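Local coordinates for protein structure-specific endonuclease subunit slx1 (Schizosaccharomyces pombe, PDB 4ZDT) that resolves branched DNA structures during repair and recombination, as the catalytic subunit of the Slx1–Slx4 structure-specific endonuclease, at residues 4-9 with 29-35. Residues are numbered along the deposited sequence; the frame is centred on the assembly and turned at random.
Sequences VKCNLC and SINHLTC. With ZN (zinc ion), chain E.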
ATOM      1  N   VAL A   4     -10.434  -6.459 -18.080  1.00 48.35           N
ATOM      2  CA  VAL A   4      -9.641  -5.224 -17.986  1.00 47.68           C
ATOM      3  C   VAL A   4      -8.184  -5.545 -17.657  1.00 46.97           C
ATOM      4  O   VAL A   4      -7.895  -6.439 -16.844  1.00 47.19           O
ATOM      5  CB  VAL A   4     -10.242  -4.223 -16.940  1.00 47.92           C
ATOM      6  CG1 VAL A   4      -9.412  -2.937 -16.846  1.00 47.78           C
ATOM      7  CG2 VAL A   4     -11.699  -3.886 -17.281  1.00 48.44           C
ATOM      8  N   LYS A   5      -7.276  -4.807 -18.284  1.00 46.01           N
ATOM      9  CA  LYS A   5      -5.847  -5.044 -18.177  1.00 44.96           C
ATOM     10  C   LYS A   5      -5.185  -3.963 -17.331  1.00 43.63           C
ATOM     11  O   LYS A   5      -5.438  -2.768 -17.535  1.00 43.35           O
ATOM     12  CB  LYS A   5      -5.256  -5.010 -19.582  1.00 45.85           C
ATOM     13  CG  LYS A   5      -3.846  -5.536 -19.728  1.00 47.66           C
ATOM     14  CD  LYS A   5      -3.466  -5.620 -21.206  1.00 51.48           C
ATOM     15  CE  LYS A   5      -2.333  -6.614 -21.429  1.00 53.66           C
ATOM     16  NZ  LYS A   5      -1.765  -6.537 -22.805  1.00 55.75           N
ATOM     17  N   CYS A   6      -4.337  -4.362 -16.387  1.00 41.59           N
ATOM     18  CA  CYS A   6      -3.522  -3.380 -15.683  1.00 39.80           C
ATOM     19  C   CYS A   6      -2.497  -2.772 -16.635  1.00 40.37           C
ATOM     20  O   CYS A   6      -1.791  -3.487 -17.351  1.00 40.29           O
ATOM     21  CB  CYS A   6      -2.822  -3.984 -14.459  1.00 39.29           C
ATOM     22  SG  CYS A   6      -1.517  -2.902 -13.807  1.00 34.23           S
ATOM     23  N   ASN A   7      -2.401  -1.447 -16.619  1.00 39.97           N
ATOM     24  CA  ASN A   7      -1.510  -0.729 -17.523  1.00 40.62           C
ATOM     25  C   ASN A   7      -0.050  -0.658 -17.072  1.00 40.26           C
ATOM     26  O   ASN A   7       0.743   0.078 -17.659  1.00 39.72           O
ATOM     27  CB  ASN A   7      -2.042   0.683 -17.782  1.00 41.11           C
ATOM     28  CG  ASN A   7      -1.877   1.596 -16.583  1.00 42.96           C
ATOM     29  OD1 ASN A   7      -1.704   1.134 -15.455  0.50 44.52           O
ATOM     30  ND2 ASN A   7      -1.929   2.902 -16.821  1.00 43.63           N
ATOM     31  N   LEU A   8       0.312  -1.417 -16.041  1.00 39.71           N
ATOM     32  CA  LEU A   8       1.699  -1.420 -15.584  1.00 40.07           C
ATOM     33  C   LEU A   8       2.322  -2.816 -15.580  1.00 40.77           C
ATOM     34  O   LEU A   8       3.534  -2.949 -15.781  1.00 40.74           O
ATOM     35  CB  LEU A   8       1.803  -0.785 -14.183  1.00 39.55           C
ATOM     36  CG  LEU A   8       1.377   0.688 -14.055  1.00 39.50           C
ATOM     37  CD1 LEU A   8       1.275   1.131 -12.584  1.00 37.18           C
ATOM     38  CD2 LEU A   8       2.314   1.624 -14.831  1.00 38.18           C
ATOM     39  N   CYS A   9       1.501  -3.848 -15.328  1.00 41.08           N
ATOM     40  CA  CYS A   9       1.983  -5.231 -15.254  1.00 41.98           C
ATOM     41  C   CYS A   9       1.357  -6.147 -16.315  1.00 43.54           C
ATOM     42  O   CYS A   9       1.785  -7.299 -16.482  1.00 43.41           O
ATOM     43  CB  CYS A   9       1.743  -5.810 -13.865  1.00 41.34           C
ATOM     44  SG  CYS A   9       0.098  -6.468 -13.618  1.00 38.85           S
ATOM     45  N   SER A  29      -6.530   6.089 -17.000  1.00 27.11           N
ATOM     46  CA  SER A  29      -5.489   5.066 -16.816  1.00 27.33           C
ATOM     47  C   SER A  29      -5.870   4.099 -15.691  1.00 27.14           C
ATOM     48  O   SER A  29      -6.077   4.531 -14.546  1.00 26.17           O
ATOM     49  CB  SER A  29      -4.165   5.738 -16.460  1.00 27.00           C
ATOM     50  OG  SER A  29      -3.160   4.767 -16.225  1.00 28.97           O
ATOM     51  N   ILE A  30      -5.967   2.808 -16.016  1.00 25.94           N
ATOM     52  CA  ILE A  30      -6.407   1.792 -15.066  1.00 26.52           C
ATOM     53  C   ILE A  30      -5.242   0.861 -14.694  1.00 26.87           C
ATOM     54  O   ILE A  30      -4.448   0.458 -15.556  1.00 26.57           O
ATOM     55  CB  ILE A  30      -7.668   1.022 -15.564  1.00 27.54           C
ATOM     56  CG1 ILE A  30      -8.863   1.997 -15.665  1.00 27.76           C
ATOM     57  CG2 ILE A  30      -8.044  -0.110 -14.600  1.00 26.84           C
ATOM     58  CD1 ILE A  30     -10.079   1.457 -16.430  1.00 30.22           C
ATOM     59  N   ASN A  31      -5.147   0.513 -13.415  1.00 25.85           N
ATOM     60  CA  ASN A  31      -4.082  -0.374 -12.949  1.00 26.45           C
ATOM     61  C   ASN A  31      -4.321  -0.920 -11.543  1.00 26.12           C
ATOM     62  O   ASN A  31      -5.122  -0.375 -10.782  1.00 25.86           O
ATOM     63  CB  ASN A  31      -2.729   0.339 -13.011  1.00 26.50           C
ATOM     64  CG  ASN A  31      -2.826   1.807 -12.643  1.00 27.64           C
ATOM     65  OD1 ASN A  31      -3.325   2.159 -11.574  1.00 28.56           O
ATOM     66  ND2 ASN A  31      -2.347   2.672 -13.530  1.00 24.34           N
ATOM     67  N   HIS A  32      -3.618  -2.001 -11.204  1.00 26.01           N
ATOM     68  CA  HIS A  32      -3.732  -2.619  -9.874  1.00 25.41           C
ATOM     69  C   HIS A  32      -3.285  -1.584  -8.857  1.00 24.27           C
ATOM     70  O   HIS A  32      -2.349  -0.838  -9.115  1.00 23.42           O
ATOM     71  CB  HIS A  32      -2.782  -3.819  -9.723  1.00 25.61           C
ATOM     72  CG  HIS A  32      -3.200  -5.041 -10.471  1.00 27.05           C
ATOM     73  ND1 HIS A  32      -2.532  -5.489 -11.594  1.00 28.82           N
ATOM     74  CD2 HIS A  32      -4.196  -5.928 -10.244  1.00 29.13           C
ATOM     75  CE1 HIS A  32      -3.111  -6.597 -12.028  1.00 30.23           C
ATOM     76  NE2 HIS A  32      -4.120  -6.885 -11.226  1.00 30.12           N
ATOM     77  N   LEU A  33      -3.951  -1.546  -7.705  1.00 24.08           N
ATOM     78  CA  LEU A  33      -3.521  -0.670  -6.598  1.00 24.16           C
ATOM     79  C   LEU A  33      -2.069  -0.881  -6.252  1.00 24.57           C
ATOM     80  O   LEU A  33      -1.315   0.081  -6.150  1.00 23.98           O
ATOM     81  CB  LEU A  33      -4.373  -0.901  -5.343  1.00 23.63           C
ATOM     82  CG  LEU A  33      -5.853  -0.536  -5.435  1.00 24.65           C
ATOM     83  CD1 LEU A  33      -6.605  -1.072  -4.223  1.00 24.45           C
ATOM     84  CD2 LEU A  33      -5.986   1.011  -5.509  1.00 26.92           C
ATOM     85  N   THR A  34      -1.672  -2.148  -6.064  1.00 24.73           N
ATOM     86  CA  THR A  34      -0.293  -2.430  -5.670  1.00 25.00           C
ATOM     87  C   THR A  34       0.692  -2.025  -6.749  1.00 24.97           C
ATOM     88  O   THR A  34       1.730  -1.452  -6.443  1.00 24.79           O
ATOM     89  CB  THR A  34      -0.080  -3.905  -5.239  1.00 25.04           C
ATOM     90  OG1 THR A  34      -0.573  -4.765  -6.269  1.00 25.73           O
ATOM     91  CG2 THR A  34      -0.857  -4.178  -3.986  1.00 23.80           C
ATOM     92  N   CYS A  35       0.361  -2.286  -8.017  1.00 25.01           N
ATOM     93  CA  CYS A  35       1.229  -1.849  -9.114  1.00 25.47           C
ATOM     94  C   CYS A  35       1.455  -0.335  -9.132  1.00 24.43           C
ATOM     95  O   CYS A  35       2.589   0.137  -9.202  1.00 24.06           O
ATOM     96  CB  CYS A  35       0.689  -2.305 -10.486  1.00 25.96           C
ATOM     97  SG  CYS A  35       0.729  -4.092 -10.678  1.00 28.95           S
TER
HETATM   98 ZN    ZN E 301      -0.790  -4.649 -12.287  1.00 43.55          ZN
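Cys6 and Cys9 from one side and His32 and Cys35 from the other close on a single zinc ion. Cysteine suits three of these places because its soft sulfur binds zinc firmly; SG of Cys6 and SG of Cys9 each lie 2.4 Å from the metal. His32 contributes ND1, a typically neutral fourth ligand, 2.1 Å from the zinc, and SG of Cys9 sits at the edge of its ring, near the ring plane. With its CG beside the backbone N (chi1 -73°), the imidazole reaches the metal from the N-cap position, while Cys35 joins from the first turn of helix 33-40. Cys6 SG does more than bind metal: it accepts hydrogen bonds from Leu8 N (3.2 Å), Cys9 N and, across the contact, His32 N (3.5 Å, nearly straight at 167°), which probably spread the thiolate's negative charge.

Behind this shell, Asn7 N donates to Ile30 O (3.0 Å). Carboxamides offer both N-H and C=O, and Asn31 ND2 hydrogen-bonds to Asn7 OD1 at a doubtfully short 2.5 Å. Their amide planes lie 34° apart. An alanine in place of Asn31 would probably leave Asn7 OD1 without this donor and its amide freer to turn. Branched and apolar, Leu8 packs CD1 on Cys35 CB (4.1 Å), and its side chain also rests on Leu36; Val4 CG1 meets Ile30 CG2 at the exposed end. Asn31 pairs through its backbone with Ala20, tying the site to strand 20-21.

Together with the second zinc, held by Cys22, Cys27, Cys54 and Cys57, this site makes the interleaved cross-brace of Slx1's C4HC3 RING finger domain.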